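Local coordinates for protein STE5 (Saccharomyces cerevisiae, PDB 3FZE) that serves as a scaffold of pheromone signalling whose minimal scaffold domain cocatalyses phosphorylation of the MAP kinase Fus3 by Ste7, at residues D18-T29 and F51-R61. Sequence-based numbering, arbitrary orientation.
Sequences DNLAIILQIDFT and FARLQFCFVDR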
ATOM      1  N   ASP A  18       4.584  13.991   5.577  1.00 20.99           N
ATOM      2  CA  ASP A  18       5.922  13.838   6.149  1.00 25.55           C
ATOM      3  C   ASP A  18       6.436  12.412   5.996  1.00 22.40           C
ATOM      4  O   ASP A  18       7.648  12.155   6.071  1.00 21.64           O
ATOM      5  CB  ASP A  18       5.880  14.180   7.640  1.00 23.81           C
ATOM      6  CG  ASP A  18       5.493  15.629   7.893  1.00 27.74           C
ATOM      7  OD1 ASP A  18       6.133  16.531   7.301  1.00 30.64           O
ATOM      8  OD2 ASP A  18       4.544  15.862   8.677  1.00 32.73           O
ATOM      9  N   ASN A  19       5.493  11.493   5.816  1.00 20.19           N
ATOM     10  CA  ASN A  19       5.783  10.065   5.733  1.00 15.54           C
ATOM     11  C   ASN A  19       4.592   9.326   5.127  1.00 17.60           C
ATOM     12  O   ASN A  19       3.474   9.860   5.064  1.00 17.71           O
ATOM     13  CB  ASN A  19       6.102   9.497   7.130  1.00 16.76           C
ATOM     14  CG  ASN A  19       6.851   8.175   7.071  1.00 20.53           C
ATOM     15  OD1 ASN A  19       7.446   7.842   6.050  1.00 17.15           O
ATOM     16  ND2 ASN A  19       6.832   7.423   8.172  1.00 19.63           N
ATOM     17  N   LEU A  20       4.833   8.099   4.664  1.00 15.05           N
ATOM     18  CA  LEU A  20       3.768   7.255   4.154  1.00 15.51           C
ATOM     19  C   LEU A  20       3.768   5.919   4.859  1.00 18.54           C
ATOM     20  O   LEU A  20       4.823   5.416   5.270  1.00 14.77           O
ATOM     21  CB  LEU A  20       3.962   6.968   2.667  1.00 17.22           C
ATOM     22  CG  LEU A  20       3.984   8.154   1.715  1.00 15.76           C
ATOM     23  CD1 LEU A  20       4.253   7.665   0.301  1.00 19.97           C
ATOM     24  CD2 LEU A  20       2.669   8.907   1.783  1.00 18.26           C
ATOM     25  N   ALA A  21       2.578   5.339   4.961  1.00 17.77           N
ATOM     26  CA  ALA A  21       2.410   3.935   5.313  1.00 16.36           C
ATOM     27  C   ALA A  21       1.767   3.259   4.116  1.00 13.30           C
ATOM     28  O   ALA A  21       0.677   3.648   3.694  1.00 16.29           O
ATOM     29  CB  ALA A  21       1.513   3.798   6.528  1.00 18.79           C
ATOM     30  N   ILE A  22       2.457   2.261   3.571  0.50 12.70           N
ATOM     31  CA  ILE A  22       1.988   1.537   2.396  0.50 14.38           C
ATOM     32  C   ILE A  22       1.400   0.194   2.814  0.50 13.69           C
ATOM     33  O   ILE A  22       2.110  -0.658   3.341  0.50 15.34           O
ATOM     34  CB  ILE A  22       3.149   1.277   1.396  0.50 16.05           C
ATOM     35  CG1 ILE A  22       3.993   2.541   1.186  0.50 15.41           C
ATOM     36  CG2 ILE A  22       2.604   0.764   0.076  0.50 19.17           C
ATOM     37  CD1 ILE A  22       3.286   3.645   0.398  0.50 14.34           C
ATOM     38  N   ILE A  23       0.106   0.003   2.580  1.00 14.79           N
ATOM     39  CA  ILE A  23      -0.542  -1.256   2.939  1.00 16.88           C
ATOM     40  C   ILE A  23      -0.922  -1.986   1.653  1.00 13.22           C
ATOM     41  O   ILE A  23      -1.706  -1.482   0.857  1.00 15.05           O
ATOM     42  CB  ILE A  23      -1.777  -1.016   3.835  1.00 18.93           C
ATOM     43  CG1 ILE A  23      -1.394  -0.099   5.002  1.00 18.58           C
ATOM     44  CG2 ILE A  23      -2.310  -2.335   4.350  1.00 18.45           C
ATOM     45  CD1 ILE A  23      -2.485   0.872   5.442  1.00 23.51           C
ATOM     46  N   LEU A  24      -0.323  -3.155   1.446  1.00 11.39           N
ATOM     47  CA  LEU A  24      -0.479  -3.920   0.214  1.00 11.94           C
ATOM     48  C   LEU A  24      -1.076  -5.286   0.506  1.00 13.11           C
ATOM     49  O   LEU A  24      -0.505  -6.079   1.251  1.00 15.76           O
ATOM     50  CB  LEU A  24       0.872  -4.087  -0.501  1.00 13.69           C
ATOM     51  CG  LEU A  24       1.635  -2.803  -0.839  1.00 11.11           C
ATOM     52  CD1 LEU A  24       2.914  -3.171  -1.587  1.00 17.62           C
ATOM     53  CD2 LEU A  24       0.795  -1.835  -1.664  1.00 15.21           C
ATOM     54  N   GLN A  25      -2.251  -5.543  -0.059  1.00 14.44           N
ATOM     55  CA  GLN A  25      -2.886  -6.835   0.094  1.00 15.99           C
ATOM     56  C   GLN A  25      -2.744  -7.580  -1.217  1.00 17.84           C
ATOM     57  O   GLN A  25      -3.229  -7.116  -2.255  1.00 17.78           O
ATOM     58  CB  GLN A  25      -4.351  -6.639   0.437  1.00 16.92           C
ATOM     59  CG  GLN A  25      -5.120  -7.929   0.478  1.00 16.25           C
ATOM     60  CD  GLN A  25      -6.508  -7.726   1.038  1.00 17.86           C
ATOM     61  OE1 GLN A  25      -7.178  -6.751   0.709  1.00 18.02           O
ATOM     62  NE2 GLN A  25      -6.942  -8.638   1.905  1.00 16.21           N
ATOM     63  N   ILE A  26      -2.049  -8.713  -1.180  1.00 16.29           N
ATOM     64  CA  ILE A  26      -1.762  -9.452  -2.403  1.00 15.18           C
ATOM     65  C   ILE A  26      -2.346 -10.865  -2.432  1.00 19.88           C
ATOM     66  O   ILE A  26      -2.065 -11.695  -1.558  1.00 19.78           O
ATOM     67  CB  ILE A  26      -0.243  -9.531  -2.682  1.00 17.85           C
ATOM     68  CG1 ILE A  26       0.390  -8.139  -2.579  1.00 19.47           C
ATOM     69  CG2 ILE A  26      -0.002 -10.142  -4.055  1.00 20.13           C
ATOM     70  CD1 ILE A  26       1.913  -8.123  -2.709  1.00 22.12           C
ATOM     71  N   ASP A  27      -3.182 -11.107  -3.434  1.00 17.49           N
ATOM     72  CA  ASP A  27      -3.602 -12.456  -3.817  1.00 18.28           C
ATOM     73  C   ASP A  27      -2.601 -12.908  -4.871  1.00 19.26           C
ATOM     74  O   ASP A  27      -2.597 -12.409  -5.998  1.00 22.73           O
ATOM     75  CB  ASP A  27      -5.023 -12.425  -4.390  1.00 20.89           C
ATOM     76  CG  ASP A  27      -5.500 -13.786  -4.862  1.00 26.74           C
ATOM     77  OD1 ASP A  27      -4.650 -14.670  -5.088  1.00 26.97           O
ATOM     78  OD2 ASP A  27      -6.732 -13.973  -5.019  1.00 30.21           O
ATOM     79  N   PHE A  28      -1.722 -13.822  -4.486  1.00 21.94           N
ATOM     80  CA  PHE A  28      -0.618 -14.225  -5.346  1.00 26.42           C
ATOM     81  C   PHE A  28      -1.066 -15.045  -6.549  1.00 26.91           C
ATOM     82  O   PHE A  28      -0.369 -15.099  -7.564  1.00 31.46           O
ATOM     83  CB  PHE A  28       0.423 -14.997  -4.537  1.00 22.84           C
ATOM     84  CG  PHE A  28       1.081 -14.182  -3.475  1.00 24.35           C
ATOM     85  CD1 PHE A  28       2.184 -13.395  -3.776  1.00 28.99           C
ATOM     86  CD2 PHE A  28       0.596 -14.188  -2.178  1.00 26.81           C
ATOM     87  CE1 PHE A  28       2.797 -12.645  -2.800  1.00 28.53           C
ATOM     88  CE2 PHE A  28       1.201 -13.430  -1.201  1.00 23.48           C
ATOM     89  CZ  PHE A  28       2.303 -12.661  -1.514  1.00 27.59           C
ATOM     90  N   THR A  29      -2.231 -15.671  -6.436  1.00 26.56           N
ATOM     91  CA  THR A  29      -2.745 -16.522  -7.507  1.00 34.54           C
ATOM     92  C   THR A  29      -3.212 -15.706  -8.714  1.00 36.02           C
ATOM     93  O   THR A  29      -3.317 -16.231  -9.823  1.00 39.46           O
ATOM     94  CB  THR A  29      -3.899 -17.426  -7.018  1.00 35.56           C
ATOM     95  OG1 THR A  29      -5.074 -16.637  -6.792  1.00 35.11           O
ATOM     96  CG2 THR A  29      -3.514 -18.153  -5.732  1.00 33.93           C
ATOM     97  N   PHE A  51      11.369   9.080   1.737  1.00 15.59           N
ATOM     98  CA  PHE A  51      10.779   8.796   3.043  1.00 13.70           C
ATOM     99  C   PHE A  51      11.600   7.734   3.767  1.00 13.96           C
ATOM    100  O   PHE A  51      11.297   6.553   3.678  1.00 14.14           O
ATOM    101  CB  PHE A  51       9.337   8.278   2.867  1.00 15.76           C
ATOM    102  CG  PHE A  51       8.416   9.259   2.181  1.00 16.29           C
ATOM    103  CD1 PHE A  51       8.003  10.415   2.831  1.00 16.87           C
ATOM    104  CD2 PHE A  51       7.960   9.025   0.892  1.00 16.51           C
ATOM    105  CE1 PHE A  51       7.154  11.322   2.208  1.00 18.93           C
ATOM    106  CE2 PHE A  51       7.097   9.925   0.264  1.00 16.43           C
ATOM    107  CZ  PHE A  51       6.698  11.070   0.917  1.00 18.21           C
ATOM    108  N   ALA A  52      12.640   8.148   4.485  1.00 18.86           N
ATOM    109  CA  ALA A  52      13.506   7.194   5.174  1.00 16.85           C
ATOM    110  C   ALA A  52      12.732   6.344   6.192  1.00 15.43           C
ATOM    111  O   ALA A  52      13.068   5.181   6.438  1.00 17.97           O
ATOM    112  CB  ALA A  52      14.659   7.921   5.857  1.00 18.53           C
ATOM    113  N   ARG A  53      11.706   6.935   6.789  1.00 17.47           N
ATOM    114  CA  ARG A  53      10.903   6.241   7.796  1.00 17.08           C
ATOM    115  C   ARG A  53       9.671   5.555   7.193  1.00 17.42           C
ATOM    116  O   ARG A  53       8.715   5.223   7.893  1.00 15.79           O
ATOM    117  CB  ARG A  53      10.522   7.210   8.917  1.00 18.73           C
ATOM    118  CG  ARG A  53      11.768   7.836   9.556  1.00 20.49           C
ATOM    119  CD  ARG A  53      11.432   8.876  10.601  1.00 27.49           C
ATOM    120  NE  ARG A  53      10.859  10.043   9.962  1.00 31.34           N
ATOM    121  CZ  ARG A  53       9.562  10.301   9.913  1.00 27.47           C
ATOM    122  NH1 ARG A  53       8.708   9.477  10.503  1.00 30.40           N
ATOM    123  NH2 ARG A  53       9.127  11.384   9.282  1.00 25.90           N
ATOM    124  N   LEU A  54       9.706   5.335   5.887  1.00 15.34           N
ATOM    125  CA  LEU A  54       8.623   4.631   5.196  1.00 14.14           C
ATOM    126  C   LEU A  54       8.158   3.374   5.942  1.00 13.63           C
ATOM    127  O   LEU A  54       8.974   2.521   6.284  1.00 14.16           O
ATOM    128  CB  LEU A  54       9.084   4.220   3.799  1.00 12.04           C
ATOM    129  CG  LEU A  54       8.023   3.659   2.864  1.00 15.53           C
ATOM    130  CD1 LEU A  54       6.901   4.663   2.607  1.00 13.14           C
ATOM    131  CD2 LEU A  54       8.682   3.217   1.556  1.00 13.72           C
ATOM    132  N   GLN A  55       6.845   3.263   6.158  1.00 11.89           N
ATOM    133  CA  GLN A  55       6.240   2.098   6.808  1.00 12.28           C
ATOM    134  C   GLN A  55       5.451   1.286   5.797  1.00 15.07           C
ATOM    135  O   GLN A  55       4.956   1.827   4.805  1.00 14.05           O
ATOM    136  CB  GLN A  55       5.285   2.538   7.919  1.00 18.61           C
ATOM    137  CG  GLN A  55       5.940   3.422   8.969  1.00 17.68           C
ATOM    138  CD  GLN A  55       6.904   2.630   9.815  1.00 23.00           C
ATOM    139  OE1 GLN A  55       6.514   1.674  10.487  1.00 24.29           O
ATOM    140  NE2 GLN A  55       8.173   3.006   9.780  1.00 16.99           N
ATOM    141  N   PHE A  56       5.326  -0.014   6.051  1.00 15.17           N
ATOM    142  CA  PHE A  56       4.575  -0.880   5.162  1.00 13.10           C
ATOM    143  C   PHE A  56       3.833  -1.931   5.970  1.00 15.98           C
ATOM    144  O   PHE A  56       4.140  -2.179   7.135  1.00 13.89           O
ATOM    145  CB  PHE A  56       5.496  -1.599   4.178  1.00 11.37           C
ATOM    146  CG  PHE A  56       6.269  -2.734   4.794  1.00 11.00           C
ATOM    147  CD1 PHE A  56       5.814  -4.041   4.677  1.00 10.73           C
ATOM    148  CD2 PHE A  56       7.417  -2.487   5.531  1.00 14.69           C
ATOM    149  CE1 PHE A  56       6.513  -5.094   5.263  1.00 14.56           C
ATOM    150  CE2 PHE A  56       8.125  -3.526   6.125  1.00 14.84           C
ATOM    151  CZ  PHE A  56       7.669  -4.829   5.991  1.00 15.89           C
ATOM    152  N   CYS A  57       2.856  -2.541   5.323  1.00 12.32           N
ATOM    153  CA  CYS A  57       2.202  -3.719   5.854  1.00 14.62           C
ATOM    154  C   CYS A  57       1.727  -4.554   4.677  1.00 13.59           C
ATOM    155  O   CYS A  57       1.089  -4.037   3.773  1.00 14.70           O
ATOM    156  CB  CYS A  57       1.017  -3.307   6.722  1.00 12.05           C
ATOM    157  SG  CYS A  57       0.188  -4.704   7.514  1.00 16.58           S
ATOM    158  N   PHE A  58       2.080  -5.838   4.685  1.00 13.46           N
ATOM    159  CA  PHE A  58       1.606  -6.791   3.689  1.00 13.87           C
ATOM    160  C   PHE A  58       0.501  -7.646   4.290  1.00 14.69           C
ATOM    161  O   PHE A  58       0.635  -8.134   5.411  1.00 13.83           O
ATOM    162  CB  PHE A  58       2.747  -7.703   3.234  1.00 15.12           C
ATOM    163  CG  PHE A  58       3.682  -7.067   2.251  1.00 17.57           C
ATOM    164  CD1 PHE A  58       3.299  -6.877   0.931  1.00 22.36           C
ATOM    165  CD2 PHE A  58       4.954  -6.691   2.638  1.00 19.58           C
ATOM    166  CE1 PHE A  58       4.173  -6.293   0.014  1.00 20.66           C
ATOM    167  CE2 PHE A  58       5.837  -6.113   1.728  1.00 19.18           C
ATOM    168  CZ  PHE A  58       5.435  -5.906   0.424  1.00 20.12           C
ATOM    169  N   VAL A  59      -0.580  -7.825   3.535  1.00 13.01           N
ATOM    170  CA  VAL A  59      -1.751  -8.577   3.990  1.00 14.23           C
ATOM    171  C   VAL A  59      -2.129  -9.599   2.931  1.00 15.42           C
ATOM    172  O   VAL A  59      -2.110  -9.294   1.737  1.00 14.61           O
ATOM    173  CB  VAL A  59      -2.940  -7.634   4.236  1.00 14.51           C
ATOM    174  CG1 VAL A  59      -4.166  -8.409   4.745  1.00 14.25           C
ATOM    175  CG2 VAL A  59      -2.539  -6.541   5.217  1.00 17.46           C
ATOM    176  N   ASP A  60      -2.467 -10.814   3.349  1.00 12.81           N
ATOM    177  CA  ASP A  60      -2.883 -11.828   2.379  1.00 14.10           C
ATOM    178  C   ASP A  60      -4.357 -11.693   1.977  1.00 14.90           C
ATOM    179  O   ASP A  60      -5.078 -10.835   2.487  1.00 15.49           O
ATOM    180  CB  ASP A  60      -2.482 -13.263   2.796  1.00 15.86           C
ATOM    181  CG  ASP A  60      -3.364 -13.867   3.897  1.00 18.19           C
ATOM    182  OD1 ASP A  60      -4.459 -13.349   4.185  1.00 17.62           O
ATOM    183  OD2 ASP A  60      -2.943 -14.900   4.463  1.00 17.71           O
ATOM    184  N   ARG A  61      -4.795 -12.534   1.050  1.00 19.07           N
ATOM    185  CA  ARG A  61      -6.136 -12.395   0.499  1.00 19.25           C
ATOM    186  C   ARG A  61      -7.246 -12.696   1.503  1.00 19.47           C
ATOM    187  O   ARG A  61      -8.401 -12.345   1.269  1.00 21.31           O
ATOM    188  CB  ARG A  61      -6.304 -13.241  -0.759  1.00 19.07           C
ATOM    189  CG  ARG A  61      -6.197 -14.728  -0.543  1.00 20.79           C
ATOM    190  CD  ARG A  61      -6.242 -15.434  -1.887  1.00 32.39           C
ATOM    191  NE  ARG A  61      -6.262 -16.885  -1.745  1.00 33.13           N
ATOM    192  CZ  ARG A  61      -6.350 -17.733  -2.766  1.00 47.83           C
ATOM    193  NH1 ARG A  61      -6.431 -17.276  -4.010  1.00 51.12           N
ATOM    194  NH2 ARG A  61      -6.364 -19.040  -2.542  1.00 52.08           N
TER
HETATM  195  O   HOH W   1      10.006   9.215   6.055  1.00 22.37           O
HETATM  196  O   HOH W   2      -2.820 -14.021  -0.443  1.00 19.42           O
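Two neighbouring parallel strands of the central sheet, 19-26 and 55-60, their axes 8° from parallel and 4.4 Å apart at closest approach, form a beta-alpha-beta unit with helix 35-50. Backbone bonds tie them from Gln55 N on Leu20 O to Ile26 N on Val59 O. Where the segments diverge, water 2 donates to Ile26 O and accepts from Arg61 N.

At the opposite end, Asn19 ND2 reaches Arg53 O at 2.9 Å from above the carbonyl plane, and Gln55 NE2 from the other face at 3.0 Å; two amides thus grip one carbonyl of the Phe51-Leu54 type I turn, closed by Leu54 N on Phe51 O. Asn19 OD1 and Arg53 N share water 1. Leu20 CG lies over a face of the Phe51 ring, 4.1 Å from its centroid.

In this alpha/beta/alpha, vWA-like fold, helix 35-50 packs on the face carrying Leu24 and Phe58, its Val40 touching both; Leu24 CD1 lies 3.7 Å from Phe58 CE1, the side chains side by side. On the other face Gln25, CG anti to the backbone N (chi1 174°), donates from NE2 to Asp60 O (2.9 Å), in the plane of the Gln25 amide, and to Lys125 O; OE1 accepts from Ser117 and Ile127.

Beyond the strands, Arg61 NH1 forms a salt bridge with Asp27 OD1 (3.3 Å), the carboxylate and guanidinium planes 82° apart; its hydrogen bonds to both oxygens are weak. The same OD1 accepts Thr29 N in an Asx turn and Thr29 OG1 at 2.6 Å. An alanine replacing Asp27 would probably leave Arg61 without this counter-charge and the turn without its acceptor.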